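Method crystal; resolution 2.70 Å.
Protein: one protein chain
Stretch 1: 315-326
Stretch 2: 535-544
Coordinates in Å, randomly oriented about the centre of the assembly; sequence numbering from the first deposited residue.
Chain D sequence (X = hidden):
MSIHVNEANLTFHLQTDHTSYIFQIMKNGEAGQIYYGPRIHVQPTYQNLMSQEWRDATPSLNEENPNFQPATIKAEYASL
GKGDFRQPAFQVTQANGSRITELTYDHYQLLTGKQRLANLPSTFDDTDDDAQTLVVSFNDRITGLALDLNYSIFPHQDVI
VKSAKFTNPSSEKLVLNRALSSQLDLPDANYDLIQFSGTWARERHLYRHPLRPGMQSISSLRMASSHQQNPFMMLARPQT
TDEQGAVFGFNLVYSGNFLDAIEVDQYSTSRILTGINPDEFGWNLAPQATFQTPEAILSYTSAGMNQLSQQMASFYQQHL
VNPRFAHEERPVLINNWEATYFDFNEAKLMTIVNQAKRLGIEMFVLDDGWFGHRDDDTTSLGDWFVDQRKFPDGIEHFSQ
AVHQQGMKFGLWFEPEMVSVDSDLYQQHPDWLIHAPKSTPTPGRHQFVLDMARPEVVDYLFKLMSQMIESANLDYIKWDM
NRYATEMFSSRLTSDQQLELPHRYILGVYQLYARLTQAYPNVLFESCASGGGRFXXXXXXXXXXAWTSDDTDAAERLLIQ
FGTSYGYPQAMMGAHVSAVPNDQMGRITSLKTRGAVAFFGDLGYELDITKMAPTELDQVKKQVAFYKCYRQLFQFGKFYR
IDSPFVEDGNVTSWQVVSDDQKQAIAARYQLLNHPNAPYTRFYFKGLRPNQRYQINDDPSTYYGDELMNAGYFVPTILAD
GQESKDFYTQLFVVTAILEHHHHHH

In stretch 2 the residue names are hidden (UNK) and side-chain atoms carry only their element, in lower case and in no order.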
ATOM      1  N   PHE D 315     -31.454   0.164 -15.812  1.00 33.03           N
ATOM      2  CA  PHE D 315     -31.463  -0.464 -17.108  1.00 35.83           C
ATOM      3  C   PHE D 315     -32.070  -1.862 -17.012  1.00 36.31           C
ATOM      4  O   PHE D 315     -32.890  -2.236 -17.856  1.00 36.34           O
ATOM      5  CB  PHE D 315     -30.065  -0.517 -17.710  1.00 39.06           C
ATOM      6  CG  PHE D 315     -29.956  -1.435 -18.895  1.00 36.85           C
ATOM      7  CD1 PHE D 315     -30.299  -0.992 -20.161  1.00 36.02           C
ATOM      8  CD2 PHE D 315     -29.526  -2.744 -18.735  1.00 33.97           C
ATOM      9  CE1 PHE D 315     -30.210  -1.829 -21.257  1.00 34.95           C
ATOM     10  CE2 PHE D 315     -29.430  -3.592 -19.822  1.00 37.34           C
ATOM     11  CZ  PHE D 315     -29.776  -3.130 -21.097  1.00 36.96           C
ATOM     12  N   TYR D 316     -31.690  -2.624 -15.984  1.00 35.49           N
ATOM     13  CA  TYR D 316     -32.180  -4.003 -15.854  1.00 34.51           C
ATOM     14  C   TYR D 316     -33.682  -4.036 -15.586  1.00 35.65           C
ATOM     15  O   TYR D 316     -34.384  -4.908 -16.084  1.00 36.51           O
ATOM     16  CB  TYR D 316     -31.442  -4.799 -14.766  1.00 31.79           C
ATOM     17  CG  TYR D 316     -29.944  -4.938 -14.942  1.00 31.86           C
ATOM     18  CD1 TYR D 316     -29.387  -5.236 -16.181  1.00 30.46           C
ATOM     19  CD2 TYR D 316     -29.083  -4.817 -13.845  1.00 29.78           C
ATOM     20  CE1 TYR D 316     -28.007  -5.373 -16.334  1.00 31.26           C
ATOM     21  CE2 TYR D 316     -27.714  -4.948 -13.985  1.00 28.80           C
ATOM     22  CZ  TYR D 316     -27.175  -5.224 -15.231  1.00 33.12           C
ATOM     23  OH  TYR D 316     -25.804  -5.349 -15.372  1.00 34.42           O
ATOM     24  N   GLN D 317     -34.165  -3.079 -14.802  1.00 35.82           N
ATOM     25  CA  GLN D 317     -35.551  -3.073 -14.366  1.00 36.26           C
ATOM     26  C   GLN D 317     -36.488  -2.695 -15.502  1.00 39.29           C
ATOM     27  O   GLN D 317     -37.644  -3.104 -15.523  1.00 42.29           O
ATOM     28  CB  GLN D 317     -35.743  -2.101 -13.195  1.00 35.80           C
ATOM     29  CG  GLN D 317     -37.173  -2.049 -12.657  1.00 40.69           C
ATOM     30  CD  GLN D 317     -37.389  -0.934 -11.633  1.00 45.51           C
ATOM     31  OE1 GLN D 317     -37.464   0.254 -11.983  1.00 44.43           O
ATOM     32  NE2 GLN D 317     -37.503  -1.315 -10.362  1.00 41.26           N
ATOM     33  N   GLN D 318     -35.997  -1.900 -16.442  1.00 37.79           N
ATOM     34  CA  GLN D 318     -36.834  -1.448 -17.536  1.00 38.21           C
ATOM     35  C   GLN D 318     -36.663  -2.311 -18.787  1.00 42.42           C
ATOM     36  O   GLN D 318     -37.592  -2.442 -19.583  1.00 45.57           O
ATOM     37  CB  GLN D 318     -36.543   0.021 -17.860  1.00 39.84           C
ATOM     38  CG  GLN D 318     -37.431   0.595 -18.955  1.00 43.01           C
ATOM     39  CD  GLN D 318     -37.248   2.090 -19.157  1.00 49.80           C
ATOM     40  OE1 GLN D 318     -37.810   2.679 -20.090  1.00 48.64           O
ATOM     41  NE2 GLN D 318     -36.452   2.714 -18.282  1.00 51.24           N
ATOM     42  N   HIS D 319     -35.489  -2.921 -18.943  1.00 40.70           N
ATOM     43  CA  HIS D 319     -35.110  -3.518 -20.219  1.00 38.07           C
ATOM     44  C   HIS D 319     -34.538  -4.943 -20.162  1.00 39.46           C
ATOM     45  O   HIS D 319     -33.888  -5.386 -21.113  1.00 37.08           O
ATOM     46  CB  HIS D 319     -34.090  -2.624 -20.909  1.00 39.62           C
ATOM     47  CG  HIS D 319     -34.594  -1.255 -21.224  1.00 41.14           C
ATOM     48  ND1 HIS D 319     -35.610  -1.026 -22.121  1.00 41.76           N
ATOM     49  CD2 HIS D 319     -34.192  -0.038 -20.787  1.00 42.29           C
ATOM     50  CE1 HIS D 319     -35.824   0.273 -22.215  1.00 45.96           C
ATOM     51  NE2 HIS D 319     -34.979   0.895 -21.412  1.00 44.45           N
ATOM     52  N   LEU D 320     -34.767  -5.662 -19.064  1.00 40.26           N
ATOM     53  CA  LEU D 320     -34.258  -7.023 -18.956  1.00 35.92           C
ATOM     54  C   LEU D 320     -35.169  -7.909 -18.124  1.00 36.60           C
ATOM     55  O   LEU D 320     -35.501  -9.016 -18.523  1.00 38.57           O
ATOM     56  CB  LEU D 320     -32.830  -7.043 -18.389  1.00 34.64           C
ATOM     57  CG  LEU D 320     -32.236  -8.440 -18.138  1.00 36.80           C
ATOM     58  CD1 LEU D 320     -31.950  -9.141 -19.449  1.00 35.16           C
ATOM     59  CD2 LEU D 320     -30.965  -8.402 -17.297  1.00 36.42           C
ATOM     60  N   VAL D 321     -35.584  -7.429 -16.966  1.00 36.95           N
ATOM     61  CA  VAL D 321     -36.343  -8.279 -16.065  1.00 36.18           C
ATOM     62  C   VAL D 321     -37.696  -8.594 -16.734  1.00 37.04           C
ATOM     63  O   VAL D 321     -38.246  -7.792 -17.492  1.00 39.94           O
ATOM     64  CB  VAL D 321     -36.267  -7.748 -14.597  1.00 36.24           C
ATOM     65  CG1 VAL D 321     -37.168  -8.539 -13.665  1.00 38.42           C
ATOM     66  CG2 VAL D 321     -34.847  -7.809 -14.104  1.00 32.70           C
ATOM     67  N   ASN D 322     -38.193  -9.794 -16.469  1.00 39.07           N
ATOM     68  CA  ASN D 322     -39.574 -10.187 -16.681  1.00 38.08           C
ATOM     69  C   ASN D 322     -40.393  -8.960 -16.288  1.00 38.60           C
ATOM     70  O   ASN D 322     -40.414  -8.577 -15.121  1.00 39.92           O
ATOM     71  CB  ASN D 322     -39.840 -11.461 -15.865  1.00 38.79           C
ATOM     72  CG  ASN D 322     -41.259 -12.011 -16.037  1.00 38.17           C
ATOM     73  OD1 ASN D 322     -42.205 -11.266 -16.224  1.00 39.30           O
ATOM     74  ND2 ASN D 322     -41.402 -13.329 -15.931  1.00 36.52           N
ATOM     75  N   PRO D 323     -41.077  -8.337 -17.267  1.00 40.52           N
ATOM     76  CA  PRO D 323     -41.963  -7.173 -17.069  1.00 38.86           C
ATOM     77  C   PRO D 323     -43.184  -7.452 -16.190  1.00 38.46           C
ATOM     78  O   PRO D 323     -43.798  -6.539 -15.639  1.00 40.65           O
ATOM     79  CB  PRO D 323     -42.421  -6.842 -18.490  1.00 37.34           C
ATOM     80  CG  PRO D 323     -41.366  -7.404 -19.363  1.00 40.00           C
ATOM     81  CD  PRO D 323     -40.917  -8.661 -18.691  1.00 39.41           C
ATOM     82  N   ARG D 324     -43.536  -8.720 -16.069  1.00 38.78           N
ATOM     83  CA  ARG D 324     -44.646  -9.129 -15.236  1.00 37.74           C
ATOM     84  C   ARG D 324     -44.329  -8.895 -13.762  1.00 38.70           C
ATOM     85  O   ARG D 324     -45.236  -8.812 -12.932  1.00 39.20           O
ATOM     86  CB  ARG D 324     -44.950 -10.608 -15.496  1.00 36.53           C
ATOM     87  CG  ARG D 324     -46.001 -11.206 -14.604  1.00 37.79           C
ATOM     88  CD  ARG D 324     -47.332 -10.489 -14.778  1.00 40.35           C
ATOM     89  NE  ARG D 324     -48.313 -10.977 -13.812  1.00 43.46           N
ATOM     90  CZ  ARG D 324     -48.493 -10.448 -12.605  1.00 41.63           C
ATOM     91  NH1 ARG D 324     -47.771  -9.398 -12.216  1.00 38.60           N
ATOM     92  NH2 ARG D 324     -49.393 -10.970 -11.789  1.00 38.28           N
ATOM     93  N   PHE D 325     -43.045  -8.808 -13.424  1.00 37.69           N
ATOM     94  CA  PHE D 325     -42.673  -8.677 -12.018  1.00 38.70           C
ATOM     95  C   PHE D 325     -41.626  -7.603 -11.764  1.00 37.25           C
ATOM     96  O   PHE D 325     -41.342  -7.284 -10.623  1.00 37.52           O
ATOM     97  CB  PHE D 325     -42.230 -10.022 -11.420  1.00 37.25           C
ATOM     98  CG  PHE D 325     -43.327 -11.046 -11.338  1.00 34.66           C
ATOM     99  CD1 PHE D 325     -43.409 -12.075 -12.267  1.00 36.42           C
ATOM    100  CD2 PHE D 325     -44.274 -10.982 -10.334  1.00 38.18           C
ATOM    101  CE1 PHE D 325     -44.417 -13.011 -12.206  1.00 38.15           C
ATOM    102  CE2 PHE D 325     -45.294 -11.929 -10.255  1.00 39.49           C
ATOM    103  CZ  PHE D 325     -45.361 -12.947 -11.194  1.00 40.09           C
ATOM    104  N   ALA D 326     -41.089  -7.028 -12.830  1.00 37.74           N
ATOM    105  CA  ALA D 326     -40.073  -5.992 -12.731  1.00 35.21           C
ATOM    106  C   ALA D 326     -40.382  -4.936 -11.675  1.00 39.67           C
ATOM    107  O   ALA D 326     -39.475  -4.498 -10.950  1.00 42.71           O
ATOM    108  CB  ALA D 326     -39.892  -5.321 -14.071  1.00 38.28           C
ATOM    109  N   UNK D 535     -27.409 -14.559 -11.801  1.00 31.63           N
ATOM    110  CA  UNK D 535     -26.973 -13.813 -12.974  1.00 31.31           C
ATOM    111  C   UNK D 535     -28.085 -13.251 -13.857  1.00 31.35           C
ATOM    112  O   UNK D 535     -29.226 -13.645 -13.763  1.00 31.30           O
ATOM    113  c   UNK D 535     -26.669 -15.910 -14.337  1.00 36.81           C
ATOM    114  o   UNK D 535     -27.875 -15.869 -14.685  1.00 36.35           O
ATOM    115  c   UNK D 535     -26.019 -14.659 -13.801  1.00 33.65           C
ATOM    116  o   UNK D 535     -25.961 -16.937 -14.418  1.00 37.75           O
ATOM    117  N   UNK D 536     -27.727 -12.315 -14.727  1.00 32.96           N
ATOM    118  CA  UNK D 536     -28.710 -11.620 -15.548  1.00 32.73           C
ATOM    119  C   UNK D 536     -29.507 -12.612 -16.398  1.00 35.79           C
ATOM    120  O   UNK D 536     -30.670 -12.378 -16.723  1.00 36.02           O
ATOM    121  c   UNK D 536     -28.046 -10.528 -16.405  1.00 28.99           C
ATOM    122  c   UNK D 536     -26.440  -8.598 -16.613  1.00 29.12           C
ATOM    123  c   UNK D 536     -28.164  -8.485 -14.853  1.00 26.85           C
ATOM    124  c   UNK D 536     -27.276  -9.408 -15.660  1.00 30.33           C
ATOM    125  N   UNK D 537     -28.889 -13.739 -16.724  1.00 35.76           N
ATOM    126  CA  UNK D 537     -29.535 -14.714 -17.572  1.00 34.28           C
ATOM    127  C   UNK D 537     -30.824 -15.199 -16.952  1.00 35.91           C
ATOM    128  O   UNK D 537     -31.809 -15.427 -17.646  1.00 38.13           O
ATOM    129  N   UNK D 538     -30.818 -15.366 -15.638  1.00 34.68           N
ATOM    130  CA  UNK D 538     -31.978 -15.903 -14.949  1.00 34.57           C
ATOM    131  C   UNK D 538     -32.994 -14.831 -14.570  1.00 36.81           C
ATOM    132  O   UNK D 538     -34.179 -15.133 -14.456  1.00 35.49           O
ATOM    133  c   UNK D 538     -32.424 -19.797 -13.069  1.00 41.77           C
ATOM    134  c   UNK D 538     -30.509 -17.713 -13.992  1.00 37.44           C
ATOM    135  c   UNK D 538     -31.534 -16.654 -13.706  1.00 34.46           C
ATOM    136 se   UNK D 538     -31.339 -19.372 -14.635  1.00 62.35          SE
ATOM    137  N   UNK D 539     -32.529 -13.593 -14.379  1.00 34.00           N
ATOM    138  CA  UNK D 539     -33.402 -12.489 -14.008  1.00 35.65           C
ATOM    139  C   UNK D 539     -34.386 -12.126 -15.126  1.00 39.55           C
ATOM    140  O   UNK D 539     -35.451 -11.554 -14.869  1.00 39.94           O
ATOM    141  c   UNK D 539     -31.569 -11.426 -12.504  1.00 42.59           C
ATOM    142  c   UNK D 539     -30.570 -12.718 -10.072  1.00 38.57           C
ATOM    143 se   UNK D 539     -32.276 -12.172 -10.826  1.00 57.88          SE
ATOM    144  c   UNK D 539     -32.592 -11.239 -13.631  1.00 40.74           C
ATOM    145  N   UNK D 540     -34.018 -12.433 -16.366  1.00 35.84           N
ATOM    146  CA  UNK D 540     -34.911 -12.211 -17.485  1.00 34.45           C
ATOM    147  C   UNK D 540     -36.216 -12.966 -17.263  1.00 37.04           C
ATOM    148  O   UNK D 540     -37.294 -12.441 -17.516  1.00 38.08           O
ATOM    149  c   UNK D 540     -36.672 -13.556 -21.512  1.00 38.82           C
ATOM    150  c   UNK D 540     -35.904 -13.632 -20.386  1.00 37.89           C
ATOM    151  c   UNK D 540     -35.838 -11.353 -21.938  1.00 35.70           C
ATOM    152  c   UNK D 540     -35.074 -11.435 -20.802  1.00 35.91           C
ATOM    153  c   UNK D 540     -34.241 -12.673 -18.764  1.00 34.58           C
ATOM    154  c   UNK D 540     -36.640 -12.419 -22.292  1.00 38.73           C
ATOM    155  o   UNK D 540     -37.425 -12.372 -23.430  1.00 40.19           O
ATOM    156  c   UNK D 540     -35.097 -12.572 -20.000  1.00 37.90           C
ATOM    157  N   UNK D 541     -36.106 -14.189 -16.759  1.00 37.24           N
ATOM    158  CA  UNK D 541     -37.242 -15.081 -16.573  1.00 35.55           C
ATOM    159  C   UNK D 541     -37.741 -15.024 -15.144  1.00 38.64           C
ATOM    160  O   UNK D 541     -38.941 -14.929 -14.908  1.00 39.68           O
ATOM    161  c   UNK D 541     -35.128 -16.840 -18.719  1.00 37.48           C
ATOM    162  c   UNK D 541     -34.804 -17.063 -20.055  1.00 39.00           C
ATOM    163  c   UNK D 541     -36.459 -16.758 -18.315  1.00 38.72           C
ATOM    164  c   UNK D 541     -37.448 -16.910 -19.276  1.00 39.55           C
ATOM    165  c   UNK D 541     -37.136 -17.126 -20.601  1.00 38.70           C
ATOM    166  c   UNK D 541     -36.828 -16.521 -16.878  1.00 37.04           C
ATOM    167  c   UNK D 541     -35.824 -17.204 -20.985  1.00 39.80           C
ATOM    168  o   UNK D 541     -35.563 -17.426 -22.308  1.00 40.93           O
ATOM    169  N   UNK D 542     -36.802 -15.121 -14.199  1.00 38.67           N
ATOM    170  CA  UNK D 542     -37.083 -15.122 -12.762  1.00 37.64           C
ATOM    171  C   UNK D 542     -36.549 -13.832 -12.143  1.00 40.54           C
ATOM    172  O   UNK D 542     -35.334 -13.657 -12.028  1.00 42.53           O
ATOM    173  c   UNK D 542     -36.425 -16.323 -12.110  1.00 35.26           C
ATOM    174  N   UNK D 543     -37.449 -12.926 -11.727  1.00 38.95           N
ATOM    175  CA  UNK D 543     -37.053 -11.566 -11.338  1.00 35.67           C
ATOM    176  C   UNK D 543     -36.262 -11.535 -10.039  1.00 36.37           C
ATOM    177  O   UNK D 543     -35.698 -10.501  -9.694  1.00 37.38           O
ATOM    178  c   UNK D 543     -38.879 -13.177 -11.477  1.00 39.27           C
ATOM    179  c   UNK D 543     -38.388 -10.870 -11.139  1.00 37.19           C
ATOM    180  c   UNK D 543     -39.283 -11.977 -10.652  1.00 38.53           C
ATOM    181  N   UNK D 544     -36.206 -12.648  -9.324  1.00 36.91           N
ATOM    182  CA  UNK D 544     -35.470 -12.669  -8.061  1.00 40.01           C
ATOM    183  C   UNK D 544     -34.759 -13.996  -7.844  1.00 39.10           C
ATOM    184  O   UNK D 544     -35.224 -15.033  -8.307  1.00 38.14           O
ATOM    185  o   UNK D 544     -38.862 -11.790  -5.756  1.00 39.25           O
ATOM    186  n   UNK D 544     -38.898 -13.766  -4.696  1.00 41.29           N
ATOM    187  c   UNK D 544     -36.397 -12.363  -6.885  1.00 36.82           C
ATOM    188  c   UNK D 544     -37.362 -13.463  -6.531  1.00 36.39           C
ATOM    189  c   UNK D 544     -38.444 -12.940  -5.627  1.00 40.98           C
TER

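Position 535 has four side-chain atoms: two carbons, the second carrying two oxygens. That is a carboxylate carried directly on CB, and nothing of stretch 1 is in reach. The residue is Asp535. It sits at the N-cap of a short helix, and its OD1 accepts from the backbone N of residue 538 at 3.1 Å, a capping bond.

Position 536 has four carbons, forked at the second. CA-to-CB points toward stretch 1. One terminal methyl lies 3.4 Å from CZ of Tyr316, over one face of the ring. The fork after one methylene makes this Leu536, and the methyl is CD2. It stands 3.4 Å from the centroid of the Tyr316 ring, 13° off the normal, a CH-pi contact. The same CD2 is 3.7 Å from CD2 of Leu320.

Position 537 has no side-chain atoms, so it is Gly537. An ideal CB here would meet nothing of stretch 1, but it would be crowded by OD1 of Asp535 at 3.2 Å.

Position 538 has an unbranched chain of two carbons, a selenium and a last carbon. It is out of reach of stretch 1. The selenium identifies selenomethionine, Met538.

Position 539 repeats the pattern: two carbons, selenium, one carbon. Its CB is 4.1 Å from CG2 of Val321, while the end of the chain leads away. This is Met539, again selenomethionine. Its backbone O also receives a CA-H...O contact from CA of Val321 at 3.6 Å.

Position 540 has one carbon and then a six-carbon ring bearing one oxygen. A ring carbon is 4.1 Å from CD1 of Leu320. The phenol makes it Tyr540, and that carbon is CD2. CA-to-CB points away overall, yet CB touches stretch 1. The CA of Tyr540 is 3.4 Å from O of Leu320 in a second CA-H...O contact.

Position 541 also has one carbon and a six-carbon ring with one oxygen. CA-to-CB points away, and the side chain stays clear of close contact with stretch 1. This is Tyr541. It contributes through its backbone O, which accepts from ND2 of Asn322 at 3.1 Å.

Position 542 has a single carbon, pointing away from stretch 1. It is Ala542.

Position 543 has three carbons closing a ring onto the backbone N. CB lies 3.6 Å from CG1 of Val321, and the next ring carbon is 3.6 Å from CB of Phe325. The closed ring means Pro543, and that next carbon is CG.

Position 544 has three carbons, the third carrying one oxygen and one nitrogen. It makes no contact with stretch 1. This is Gln544.

The contact is mainly apolar and buries 491 Å² over both sides. Leu536 packs against Tyr316 and Leu320, and Pro543 against Val321 and Phe325. Between these patches the backbones draw close, with the CA atoms of Val321 and Tyr540 4.4 Å apart. Asn322 adds the hydrogen bond to Tyr541, while its OD1 accepts from N of Arg324 at 2.9 Å.

Stretch 2 535-544: DLGMMYYAPQ
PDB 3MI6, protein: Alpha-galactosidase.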